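Local coordinates for universal stress protein A-like protein (Arabidopsis thaliana, PDB 2GM3), which is of unknown cellular function but binds AMP in a domain of the universal stress protein family, at residues T6-A11 with F46-L51; G131-G136 with I161-D166; P21-S26 with L86-F91; V115-V120 with K152-P157. One frame throughout, in Å; residues are numbered along the deposited sequence.

Contact 1: T6-A11 with F46-L51; sequences TKVMVA and FKILLL. With AMP (adenosine monophosphate), chain G.
Val8 O accepts the backbone N-H of Leu49 at 2.7 Å in a nearly straight bond, and Ile48 CA adds a C-H...O contact to the same oxygen. This is the register of two parallel strands, 6-11 and 46-51, side by side in the central sheet of a universal stress protein domain. Helix 25-39 joins them, so they are the two strands of a beta-alpha-beta unit. Four more backbone bonds, from Lys47 N to Thr6 O through to Leu51 N to Val10 O, complete the pairing. Side chains alternate between the two faces of the sheet. Thr6, Val8, Val10, Phe46, Ile48 and Leu50 share one face, which helix 25-39 covers. Phe46 and Thr6 lie side by side and point the same way. Val8 CG2 meets the edge of the Phe46 ring, 3.7 Å from CD2. An alanine here would remove that ring, and would probably leave a gap beside Val8 CG2 and Thr6 CG2 and cost a packing partner to Ile38 of the second subunit. The end of Ile48 comes back over Val8, with CD1 3.7 Å from Val8 CB. On the other face the selenomethionine Met9 carries CG anti to the backbone N (chi1 -171°). Its CE lies 3.4 Å from Leu51 CD2, under helix 112-123. At the end of strand 6-11 the strand pair reaches the nucleotide. Ala11 O accepts a hydrogen bond from AMP O2' at 2.6 Å, and Leu51 O lies 3.6 Å from AMP C2.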
# COMPACT_ATOMS: atom_id res chain seq x y z
N THR A 6 -1.95 14.53 2.28
CA THR A 6 -1.17 13.33 2.06
C THR A 6 -0.84 13.22 0.59
O THR A 6 -1.74 13.26 -0.26
CB THR A 6 -1.91 12.12 2.58
OG1 THR A 6 -1.90 12.17 4.01
CG2 THR A 6 -1.25 10.85 2.13
N LYS A 7 0.45 13.10 0.29
CA LYS A 7 0.87 12.96 -1.12
C LYS A 7 0.86 11.51 -1.51
O LYS A 7 1.61 10.70 -1.00
CB LYS A 7 2.25 13.58 -1.40
CG LYS A 7 2.42 15.07 -1.00
CD LYS A 7 3.90 15.43 -0.97
CE LYS A 7 4.24 16.34 0.23
NZ LYS A 7 5.60 16.02 0.82
N VAL A 8 -0.02 11.18 -2.43
CA VAL A 8 -0.18 9.85 -2.91
C VAL A 8 0.41 9.76 -4.32
O VAL A 8 -0.17 10.30 -5.27
CB VAL A 8 -1.66 9.51 -2.97
CG1 VAL A 8 -1.87 8.02 -3.33
CG2 VAL A 8 -2.33 9.86 -1.66
N MSE A 9 1.55 9.06 -4.46
CA MSE A 9 2.12 8.82 -5.79
C MSE A 9 1.46 7.60 -6.42
O MSE A 9 1.38 6.56 -5.78
CB MSE A 9 3.62 8.59 -5.71
CG MSE A 9 4.24 8.56 -7.12
SE MSE A 9 6.16 8.69 -7.09
CE MSE A 9 6.47 7.09 -7.83
N VAL A 10 0.98 7.75 -7.65
CA VAL A 10 0.24 6.67 -8.33
C VAL A 10 0.96 6.39 -9.63
O VAL A 10 1.06 7.27 -10.46
CB VAL A 10 -1.21 7.05 -8.62
CG1 VAL A 10 -1.91 5.92 -9.32
CG2 VAL A 10 -1.96 7.40 -7.33
N ALA A 11 1.47 5.18 -9.78
CA ALA A 11 2.26 4.80 -10.91
C ALA A 11 1.29 4.29 -11.97
O ALA A 11 0.60 3.29 -11.74
CB ALA A 11 3.25 3.73 -10.50
N PHE A 46 -5.85 14.93 0.48
CA PHE A 46 -4.94 14.17 -0.36
C PHE A 46 -4.54 14.93 -1.62
O PHE A 46 -5.33 15.69 -2.17
CB PHE A 46 -5.58 12.82 -0.74
CG PHE A 46 -5.82 11.93 0.45
CD1 PHE A 46 -6.99 12.06 1.19
CD2 PHE A 46 -4.87 11.02 0.84
CE1 PHE A 46 -7.20 11.27 2.30
CE2 PHE A 46 -5.06 10.23 1.94
CZ PHE A 46 -6.24 10.34 2.68
N LYS A 47 -3.32 14.68 -2.08
CA LYS A 47 -2.84 15.18 -3.35
C LYS A 47 -2.27 14.00 -4.16
O LYS A 47 -1.46 13.24 -3.66
CB LYS A 47 -1.76 16.25 -3.11
CG LYS A 47 -1.16 16.82 -4.37
CD LYS A 47 -0.31 18.03 -4.14
CE LYS A 47 0.26 18.52 -5.46
NZ LYS A 47 0.52 20.00 -5.45
N ILE A 48 -2.71 13.85 -5.39
CA ILE A 48 -2.30 12.72 -6.19
C ILE A 48 -1.14 13.12 -7.09
O ILE A 48 -1.19 14.14 -7.80
CB ILE A 48 -3.46 12.23 -7.00
CG1 ILE A 48 -4.67 11.98 -6.09
CG2 ILE A 48 -3.07 11.01 -7.81
CD1 ILE A 48 -4.49 10.97 -4.91
N LEU A 49 -0.06 12.33 -7.04
CA LEU A 49 1.10 12.57 -7.88
C LEU A 49 1.14 11.42 -8.91
O LEU A 49 1.39 10.30 -8.55
CB LEU A 49 2.38 12.66 -7.04
CG LEU A 49 2.34 13.66 -5.91
CD1 LEU A 49 3.49 13.45 -5.00
CD2 LEU A 49 2.36 15.09 -6.43
N LEU A 50 0.83 11.72 -10.16
CA LEU A 50 0.71 10.71 -11.18
C LEU A 50 1.99 10.59 -11.95
O LEU A 50 2.42 11.55 -12.59
CB LEU A 50 -0.42 11.06 -12.13
CG LEU A 50 -1.83 11.10 -11.57
CD1 LEU A 50 -2.65 12.00 -12.41
CD2 LEU A 50 -2.44 9.62 -11.55
N LEU A 51 2.63 9.43 -11.87
CA LEU A 51 3.85 9.22 -12.60
C LEU A 51 3.70 8.12 -13.65
O LEU A 51 3.27 6.99 -13.34
CB LEU A 51 4.98 8.91 -11.64
CG LEU A 51 6.23 8.32 -12.27
CD1 LEU A 51 7.07 9.33 -13.03
CD2 LEU A 51 7.06 7.68 -11.16
P AMP G . 3.05 -5.51 -12.11
O1P AMP G . 3.98 -5.31 -13.16
O2P AMP G . 1.81 -6.23 -12.50
O3P AMP G . 3.56 -6.01 -10.84
O5' AMP G . 2.49 -4.09 -11.66
C5' AMP G . 1.73 -3.32 -12.57
C4' AMP G . 1.76 -1.91 -12.03
O4' AMP G . 3.10 -1.33 -12.11
C3' AMP G . 0.88 -0.98 -12.81
O3' AMP G . -0.48 -1.12 -12.30
C2' AMP G . 1.47 0.37 -12.42
O2' AMP G . 0.92 0.76 -11.16
C1' AMP G . 2.96 0.07 -12.28
N9 AMP G . 3.60 0.29 -13.60
C8 AMP G . 3.89 -0.63 -14.55
N7 AMP G . 4.47 -0.01 -15.59
C5 AMP G . 4.58 1.29 -15.29
C6 AMP G . 5.10 2.42 -15.94
N6 AMP G . 5.64 2.37 -17.14
N1 AMP G . 5.03 3.59 -15.32
C2 AMP G . 4.49 3.74 -14.13
N3 AMP G . 3.99 2.70 -13.47
C4 AMP G . 4.03 1.47 -14.02

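Contact 2: G131-G136 with I161-D166; sequences GSRGLG and IKRNAD. With AMP (adenosine monophosphate), chain G.
Arg133 and Arg163 each hold CG anti to the carbonyl carbon (chi1 -67° in both) and bend again at chi3, where NE turns aside. The two side chains then lie side by side, pointing the same way. They leave the C-terminal ends of the parallel strands 127-132 and 158-162 in the universal stress protein fold. Gly131 and Gly134 fit the start of the family's G-2X-G-9X-G-(S/T) nucleotide-binding motif. Arg133 CG sits over one face of the Arg163 guanidinium, offset toward its rim, and the two guanidinium planes are 75° apart. Arg163 NH2 comes within 3.5 Å of Arg133 CA. The guanidinium of Arg163 is held by the C-terminal tail: NH2 by Pro172 O, NH1 by Asp174 O and a salt bridge to Asp175. Arg133 grips the AMP phosphate. Its NE donates to O2P at 2.7 Å in a bond of 170°, and its NH2 donates to O1P at 2.9 Å. The backbone N of Arg133 is a second donor to O2P. An alanine here would remove NE and NH2, and would probably leave the phosphate charge without this mate and Arg163 without the CG over its face. Gly131 N donates to AMP O2' at 3.0 Å. A CB on Gly131 would clash with AMP O3'. Lys162 runs past Ser132, and its NZ is bonded to Val151 O of the second subunit. Ser132 OG closes an ST turn by accepting Gly134 N at 3.0 Å. Leu135 CD2 lies over the centre of the Arg133 guanidinium, 3.4 Å above its plane.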
# COMPACT_ATOMS: atom_id res chain seq x y z
N GLY A 131 -0.73 -0.66 -9.13
CA GLY A 131 -1.56 -1.78 -9.44
C GLY A 131 -0.66 -3.00 -9.43
O GLY A 131 0.55 -2.87 -9.26
N SER A 132 -1.24 -4.19 -9.60
CA SER A 132 -0.48 -5.40 -9.65
C SER A 132 -1.27 -6.45 -10.40
O SER A 132 -2.48 -6.57 -10.20
CB SER A 132 -0.16 -5.89 -8.24
OG SER A 132 0.33 -7.22 -8.29
N ARG A 133 -0.61 -7.19 -11.27
CA ARG A 133 -1.27 -8.22 -12.03
C ARG A 133 -1.29 -9.47 -11.20
O ARG A 133 -1.98 -10.40 -11.54
CB ARG A 133 -0.57 -8.43 -13.37
CG ARG A 133 -0.70 -7.22 -14.29
CD ARG A 133 0.20 -7.32 -15.46
NE ARG A 133 1.58 -7.14 -15.07
CZ ARG A 133 2.63 -7.33 -15.88
NH1 ARG A 133 2.46 -7.75 -17.13
NH2 ARG A 133 3.87 -7.11 -15.43
N GLY A 134 -0.54 -9.45 -10.10
CA GLY A 134 -0.41 -10.56 -9.17
C GLY A 134 0.34 -11.76 -9.70
O GLY A 134 -0.05 -12.90 -9.42
N LEU A 135 1.43 -11.51 -10.41
CA LEU A 135 2.18 -12.54 -11.12
C LEU A 135 3.12 -13.41 -10.25
O LEU A 135 4.21 -13.80 -10.69
CB LEU A 135 2.93 -11.89 -12.28
CG LEU A 135 2.28 -11.80 -13.68
CD1 LEU A 135 0.79 -12.17 -13.74
CD2 LEU A 135 2.48 -10.40 -14.19
N GLY A 136 2.72 -13.75 -9.03
CA GLY A 136 3.53 -14.73 -8.27
C GLY A 136 2.85 -15.29 -7.03
O GLY A 136 1.63 -15.52 -7.00
N ILE A 161 -2.53 -2.81 -5.21
CA ILE A 161 -3.92 -3.13 -5.47
C ILE A 161 -3.99 -4.00 -6.69
O ILE A 161 -3.47 -3.63 -7.73
CB ILE A 161 -4.75 -1.82 -5.70
CG1 ILE A 161 -4.63 -0.91 -4.47
CG2 ILE A 161 -6.24 -2.14 -6.01
CD1 ILE A 161 -4.54 0.50 -4.76
N LYS A 162 -4.63 -5.16 -6.55
CA LYS A 162 -4.83 -6.12 -7.60
C LYS A 162 -6.18 -5.88 -8.22
O LYS A 162 -7.01 -5.23 -7.62
CB LYS A 162 -4.80 -7.55 -7.08
CG LYS A 162 -3.41 -8.02 -6.70
CD LYS A 162 -3.50 -9.28 -5.81
CE LYS A 162 -2.17 -9.59 -5.11
NZ LYS A 162 -2.42 -10.11 -3.68
N ARG A 163 -6.40 -6.42 -9.41
CA ARG A 163 -7.61 -6.18 -10.17
C ARG A 163 -8.73 -7.02 -9.62
O ARG A 163 -8.49 -8.02 -8.96
CB ARG A 163 -7.38 -6.53 -11.65
CG ARG A 163 -6.37 -5.56 -12.32
CD ARG A 163 -5.83 -6.08 -13.62
NE ARG A 163 -5.21 -7.37 -13.41
CZ ARG A 163 -4.47 -7.97 -14.32
NH1 ARG A 163 -4.26 -7.37 -15.49
NH2 ARG A 163 -3.96 -9.16 -14.05
N ASN A 164 -9.97 -6.60 -9.87
CA ASN A 164 -11.12 -7.44 -9.56
C ASN A 164 -11.07 -8.68 -10.42
O ASN A 164 -10.56 -8.66 -11.52
CB ASN A 164 -12.44 -6.67 -9.80
CG ASN A 164 -12.56 -5.39 -8.95
OD1 ASN A 164 -11.96 -5.29 -7.86
ND2 ASN A 164 -13.32 -4.41 -9.43
N ALA A 165 -11.63 -9.77 -9.91
CA ALA A 165 -11.71 -11.01 -10.66
C ALA A 165 -12.37 -10.78 -12.03
O ALA A 165 -11.96 -11.38 -13.03
CB ALA A 165 -12.50 -12.06 -9.87
N ASP A 166 -13.39 -9.93 -12.06
CA ASP A 166 -14.22 -9.81 -13.26
C ASP A 166 -13.60 -8.90 -14.33
O ASP A 166 -14.17 -8.73 -15.40
CB ASP A 166 -15.67 -9.40 -12.94
CG ASP A 166 -15.78 -7.97 -12.40
OD1 ASP A 166 -16.91 -7.54 -12.05
OD2 ASP A 166 -14.74 -7.28 -12.33
P AMP G . 3.05 -5.51 -12.11
O1P AMP G . 3.98 -5.31 -13.16
O2P AMP G . 1.81 -6.23 -12.50
O3P AMP G . 3.56 -6.01 -10.84
O5' AMP G . 2.49 -4.09 -11.66
C5' AMP G . 1.73 -3.32 -12.57
C4' AMP G . 1.76 -1.91 -12.03
O4' AMP G . 3.10 -1.33 -12.11
C3' AMP G . 0.88 -0.98 -12.81
O3' AMP G . -0.48 -1.12 -12.30
C2' AMP G . 1.47 0.37 -12.42
O2' AMP G . 0.92 0.76 -11.16
C1' AMP G . 2.96 0.07 -12.28
N9 AMP G . 3.60 0.29 -13.60
C8 AMP G . 3.89 -0.63 -14.55
N7 AMP G . 4.47 -0.01 -15.59
C5 AMP G . 4.58 1.29 -15.29
C6 AMP G . 5.10 2.42 -15.94
N6 AMP G . 5.64 2.37 -17.14
N1 AMP G . 5.03 3.59 -15.32
C2 AMP G . 4.49 3.74 -14.13
N3 AMP G . 3.99 2.70 -13.47
C4 AMP G . 4.03 1.47 -14.02

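Contact 3: P21-S26 with L86-F91; sequences PNPSIS and LHLLEF. With AMP (adenosine monophosphate), chain G.
Pro21, which follows a cis peptide bond, passes His87 of helix 81-99 with the two CA atoms 6.1 Å apart, and the chain then runs by Leu88 to enter helix 25-39. Two prolines do most of the touching, each with a ring carbon over an aromatic face. Pro21 CG sits over the imidazole of His87, 3.9 Å from the ring centroid, in a CH-pi contact. Next to it in the ring, Pro21 CB meets His87 CB at 3.4 Å, so the proline touches both the stem and the ring. Pro23 makes the second CH-pi contact further in. Its CG stands 4.2 Å from the centroid of the Phe91 ring, over the face. The proline and the phenylalanine cross at about a right angle. Phe91 has CG anti to the backbone N (chi1 171°), which sets CG, the root of the ring, on the proline's side. Leu88 reaches the same proline by one branch. Its CD1 packs 3.4 Å from Pro23 CA and 3.9 Å from Pro23 CB. Leu88 also packs on His52 of strand 46-54. No hydrogen bond joins the two segments. The polar work is done where the loop becomes a helix. Ser24 is the N-cap of helix 25-39, with OG bonded to Cys27 N and also to Asn13 OD1. Two residues past the N-cap, Ser26 OG accepts AMP O3' at 2.7 Å and is bonded to Asp175 OD1 as well. The apolar contact thus flanks a helix start that forms part of the AMP-binding site, on the ribose side.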
# COMPACT_ATOMS: atom_id res chain seq x y z
N PRO A 21 -5.60 5.24 -26.20
CA PRO A 21 -4.66 5.38 -25.09
C PRO A 21 -5.10 4.99 -23.66
O PRO A 21 -4.74 5.67 -22.68
CB PRO A 21 -4.19 6.85 -25.24
CG PRO A 21 -5.14 7.47 -26.34
CD PRO A 21 -6.28 6.50 -26.47
N ASN A 22 -5.80 3.86 -23.57
CA ASN A 22 -6.30 3.37 -22.29
C ASN A 22 -5.22 3.07 -21.28
O ASN A 22 -4.16 2.52 -21.66
CB ASN A 22 -7.13 2.15 -22.55
CG ASN A 22 -8.26 2.48 -23.41
OD1 ASN A 22 -8.93 3.47 -23.18
ND2 ASN A 22 -8.46 1.71 -24.46
N PRO A 23 -5.46 3.42 -20.00
CA PRO A 23 -4.59 2.97 -18.89
C PRO A 23 -4.67 1.46 -18.75
O PRO A 23 -5.65 0.85 -19.15
CB PRO A 23 -5.24 3.60 -17.67
CG PRO A 23 -6.74 3.78 -18.10
CD PRO A 23 -6.60 4.24 -19.52
N SER A 24 -3.65 0.85 -18.16
CA SER A 24 -3.71 -0.58 -17.84
C SER A 24 -4.86 -0.81 -16.87
O SER A 24 -5.17 0.06 -16.04
CB SER A 24 -2.38 -1.04 -17.25
OG SER A 24 -2.19 -0.60 -15.92
N ILE A 25 -5.50 -1.97 -16.97
CA ILE A 25 -6.55 -2.35 -16.04
C ILE A 25 -6.09 -2.23 -14.59
O ILE A 25 -6.82 -1.74 -13.74
CB ILE A 25 -7.07 -3.75 -16.30
CG1 ILE A 25 -7.50 -3.93 -17.76
CG2 ILE A 25 -8.27 -4.02 -15.43
CD1 ILE A 25 -7.57 -5.38 -18.16
N SER A 26 -4.84 -2.60 -14.33
CA SER A 26 -4.40 -2.66 -12.96
C SER A 26 -4.19 -1.28 -12.33
O SER A 26 -4.58 -1.02 -11.18
CB SER A 26 -3.17 -3.57 -12.82
OG SER A 26 -2.04 -2.99 -13.42
N LEU A 86 1.42 11.02 -22.50
CA LEU A 86 0.68 12.23 -22.17
C LEU A 86 -0.83 11.94 -22.08
O LEU A 86 -1.50 12.37 -21.16
CB LEU A 86 0.99 13.38 -23.17
CG LEU A 86 2.43 13.90 -23.19
CD1 LEU A 86 2.71 14.89 -24.31
CD2 LEU A 86 2.80 14.55 -21.86
N HIS A 87 -1.35 11.18 -23.05
CA HIS A 87 -2.78 10.82 -23.10
C HIS A 87 -3.18 10.08 -21.83
O HIS A 87 -4.26 10.22 -21.29
CB HIS A 87 -3.05 9.86 -24.26
CG HIS A 87 -3.31 10.52 -25.58
ND1 HIS A 87 -4.18 11.57 -25.74
CD2 HIS A 87 -2.83 10.24 -26.82
CE1 HIS A 87 -4.22 11.93 -27.01
NE2 HIS A 87 -3.42 11.13 -27.69
N LEU A 88 -2.25 9.26 -21.37
CA LEU A 88 -2.41 8.53 -20.16
C LEU A 88 -2.56 9.46 -18.95
O LEU A 88 -3.50 9.32 -18.15
CB LEU A 88 -1.18 7.65 -20.00
CG LEU A 88 -1.20 6.41 -19.15
CD1 LEU A 88 -2.45 5.59 -19.49
CD2 LEU A 88 0.04 5.65 -19.50
N LEU A 89 -1.62 10.39 -18.80
CA LEU A 89 -1.65 11.41 -17.76
C LEU A 89 -2.93 12.23 -17.79
O LEU A 89 -3.52 12.50 -16.76
CB LEU A 89 -0.50 12.37 -17.98
CG LEU A 89 0.70 12.11 -17.09
CD1 LEU A 89 0.95 10.66 -16.76
CD2 LEU A 89 1.89 12.80 -17.75
N GLU A 90 -3.34 12.64 -18.98
CA GLU A 90 -4.54 13.41 -19.16
C GLU A 90 -5.81 12.67 -18.70
O GLU A 90 -6.73 13.29 -18.14
CB GLU A 90 -4.66 13.85 -20.62
CG GLU A 90 -5.78 14.82 -20.86
CD GLU A 90 -5.86 15.32 -22.28
OE1 GLU A 90 -5.19 14.78 -23.18
OE2 GLU A 90 -6.62 16.28 -22.51
N PHE A 91 -5.86 11.36 -18.94
CA PHE A 91 -6.97 10.55 -18.43
C PHE A 91 -7.10 10.66 -16.91
O PHE A 91 -8.18 10.93 -16.42
CB PHE A 91 -6.92 9.08 -18.88
CG PHE A 91 -7.93 8.21 -18.18
CD1 PHE A 91 -9.23 8.08 -18.68
CD2 PHE A 91 -7.59 7.51 -17.00
CE1 PHE A 91 -10.19 7.28 -18.01
CE2 PHE A 91 -8.54 6.71 -16.32
CZ PHE A 91 -9.83 6.59 -16.83
P AMP G . 3.05 -5.51 -12.11
O1P AMP G . 3.98 -5.31 -13.16
O2P AMP G . 1.81 -6.23 -12.50
O3P AMP G . 3.56 -6.01 -10.84
O5' AMP G . 2.49 -4.09 -11.66
C5' AMP G . 1.73 -3.32 -12.57
C4' AMP G . 1.76 -1.91 -12.03
O4' AMP G . 3.10 -1.33 -12.11
C3' AMP G . 0.88 -0.98 -12.81
O3' AMP G . -0.48 -1.12 -12.30
C2' AMP G . 1.47 0.37 -12.42
O2' AMP G . 0.92 0.76 -11.16
C1' AMP G . 2.96 0.07 -12.28
N9 AMP G . 3.60 0.29 -13.60
C8 AMP G . 3.89 -0.63 -14.55
N7 AMP G . 4.47 -0.01 -15.59
C5 AMP G . 4.58 1.29 -15.29
C6 AMP G . 5.10 2.42 -15.94
N6 AMP G . 5.64 2.37 -17.14
N1 AMP G . 5.03 3.59 -15.32
C2 AMP G . 4.49 3.74 -14.13
N3 AMP G . 3.99 2.70 -13.47
C4 AMP G . 4.03 1.47 -14.02

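Contact 4: V115-V120 with K152-P157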
# COMPACT_ATOMS: atom_id res chain seq x y z
N VAL A 115 12.83 3.69 -12.02
CA VAL A 115 12.45 5.11 -12.07
C VAL A 115 11.41 5.44 -11.01
O VAL A 115 11.52 6.47 -10.34
CB VAL A 115 11.95 5.54 -13.48
CG1 VAL A 115 11.30 6.88 -13.41
CG2 VAL A 115 13.10 5.59 -14.45
N ILE A 116 10.41 4.58 -10.87
CA ILE A 116 9.41 4.76 -9.81
C ILE A 116 10.10 4.93 -8.47
O ILE A 116 9.78 5.86 -7.73
CB ILE A 116 8.43 3.57 -9.70
CG1 ILE A 116 7.60 3.44 -10.97
CG2 ILE A 116 7.55 3.71 -8.43
CD1 ILE A 116 6.73 2.22 -10.97
N CYS A 117 11.07 4.06 -8.18
CA CYS A 117 11.84 4.15 -6.95
C CYS A 117 12.70 5.39 -6.87
O CYS A 117 12.84 5.97 -5.79
CB CYS A 117 12.68 2.88 -6.73
SG CYS A 117 11.65 1.47 -6.29
N GLN A 118 13.30 5.80 -7.98
CA GLN A 118 14.10 7.03 -7.97
C GLN A 118 13.17 8.22 -7.71
O GLN A 118 13.51 9.14 -6.97
CB GLN A 118 14.81 7.25 -9.30
CG GLN A 118 15.97 6.29 -9.58
CD GLN A 118 16.53 6.54 -10.99
OE1 GLN A 118 15.83 6.34 -11.99
NE2 GLN A 118 17.77 7.02 -11.07
N GLU A 119 11.98 8.15 -8.27
CA GLU A 119 11.02 9.24 -8.13
C GLU A 119 10.48 9.34 -6.72
O GLU A 119 10.34 10.45 -6.16
CB GLU A 119 9.94 9.15 -9.19
CG GLU A 119 10.47 9.48 -10.60
CD GLU A 119 10.66 10.98 -10.80
OE1 GLU A 119 11.83 11.45 -10.76
OE2 GLU A 119 9.65 11.69 -10.96
N VAL A 120 10.25 8.18 -6.10
CA VAL A 120 9.88 8.15 -4.68
C VAL A 120 10.88 8.88 -3.83
O VAL A 120 10.49 9.71 -3.01
CB VAL A 120 9.65 6.71 -4.17
CG1 VAL A 120 9.61 6.68 -2.64
CG2 VAL A 120 8.37 6.12 -4.80
N LYS A 152 9.40 -3.91 -2.45
CA LYS A 152 10.66 -4.31 -1.88
C LYS A 152 11.59 -3.09 -1.72
O LYS A 152 12.31 -2.97 -0.73
CB LYS A 152 11.24 -5.42 -2.76
CG LYS A 152 12.63 -5.89 -2.45
CD LYS A 152 12.99 -7.12 -3.31
CE LYS A 152 14.51 -7.41 -3.26
NZ LYS A 152 14.94 -8.71 -3.84
N HIS A 153 11.57 -2.17 -2.68
CA HIS A 153 12.62 -1.17 -2.71
C HIS A 153 12.21 0.28 -2.45
O HIS A 153 13.01 1.06 -1.96
CB HIS A 153 13.40 -1.26 -4.02
CG HIS A 153 14.29 -2.46 -4.11
ND1 HIS A 153 15.38 -2.65 -3.28
CD2 HIS A 153 14.26 -3.53 -4.94
CE1 HIS A 153 15.98 -3.78 -3.59
NE2 HIS A 153 15.32 -4.34 -4.59
N ALA A 154 10.97 0.64 -2.76
CA ALA A 154 10.58 2.04 -2.59
C ALA A 154 10.77 2.53 -1.16
O ALA A 154 10.58 1.78 -0.20
CB ALA A 154 9.18 2.28 -3.09
N GLU A 155 11.22 3.76 -1.00
CA GLU A 155 11.54 4.29 0.32
C GLU A 155 10.36 5.11 0.84
O GLU A 155 10.51 6.21 1.38
CB GLU A 155 12.83 5.11 0.29
CG GLU A 155 14.02 4.33 -0.27
CD GLU A 155 15.32 5.09 -0.18
OE1 GLU A 155 15.32 6.34 -0.33
OE2 GLU A 155 16.37 4.43 0.02
N CYS A 156 9.17 4.55 0.64
CA CYS A 156 7.96 5.03 1.24
C CYS A 156 7.01 3.83 1.33
O CYS A 156 7.27 2.81 0.70
CB CYS A 156 7.34 6.12 0.36
SG CYS A 156 6.77 5.45 -1.15
N PRO A 157 5.92 3.95 2.10
CA PRO A 157 4.84 2.95 2.07
C PRO A 157 4.34 2.66 0.67
O PRO A 157 4.21 3.58 -0.16
CB PRO A 157 3.73 3.62 2.87
CG PRO A 157 4.51 4.45 3.90
CD PRO A 157 5.67 5.00 3.10
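His153 turns its CB to Cys117 SG, 4.0 Å away, while its imidazole leads off from helix 112-123. Over one face of that ring lies Lys152 CG, 3.7 Å above the plane and offset toward the rim. The ring also meets that of Phe149, one turn back in helix 146-153, with the planes at about 45°. Past His153 the helix ends, and Ala154 is the first residue to leave helical geometry. Cys117 SG rests on this turning point, 3.7 Å from Ala154 N and 4.1 Å from Ala154 CB. Cys117 SG and Cys156 SG are too far apart for a disulfide. One turn further along helix 112-123, Val120 sends both methyls across. CG1 packs 3.4 Å from Cys156 SG and also touches Glu155 N. CG2 faces Ala154 CB more loosely, at 4.3 Å. Cys156 SG stands between the backbone N and the carbonyl carbon (chi1 68°), the position that turns it toward Val120. No hydrogen bond crosses this contact, which is close packing of small apolar groups. It joins helix 112-123 to the link between helix 146-153 and strand 158-162. Both lie on the sheet: Val120 and Cys156 pack on Leu128 of strand 127-132, and Val120 also on Met9 of strand 6-11. Beyond them Pro157 meets Trp33 of the second subunit.

How the contacts relate
Contact 1 is the core of the fold, a strand pair held by straight backbone bonds with apolar groups on both faces. Contact 4 packs directly on it, as Met9 and Ala11 touch Ile116, but has no hydrogen bond across it; side chains of helix 112-123 pack on side chains and backbone of 152-157. Contact 3 is only partly buried, with His87 exposed, and is built from proline and aromatic rings. Contact 2 is buried yet the most charged, with arginines at the strand ends. Contacts 1, 2 and 3 hydrogen-bond AMP; contact 4 only borders it, through Ile116. Contacts 2 and 3 meet where Arg163 packs on Ile25 and Ser26. Contacts 1, 2 and 4 also touch the second subunit.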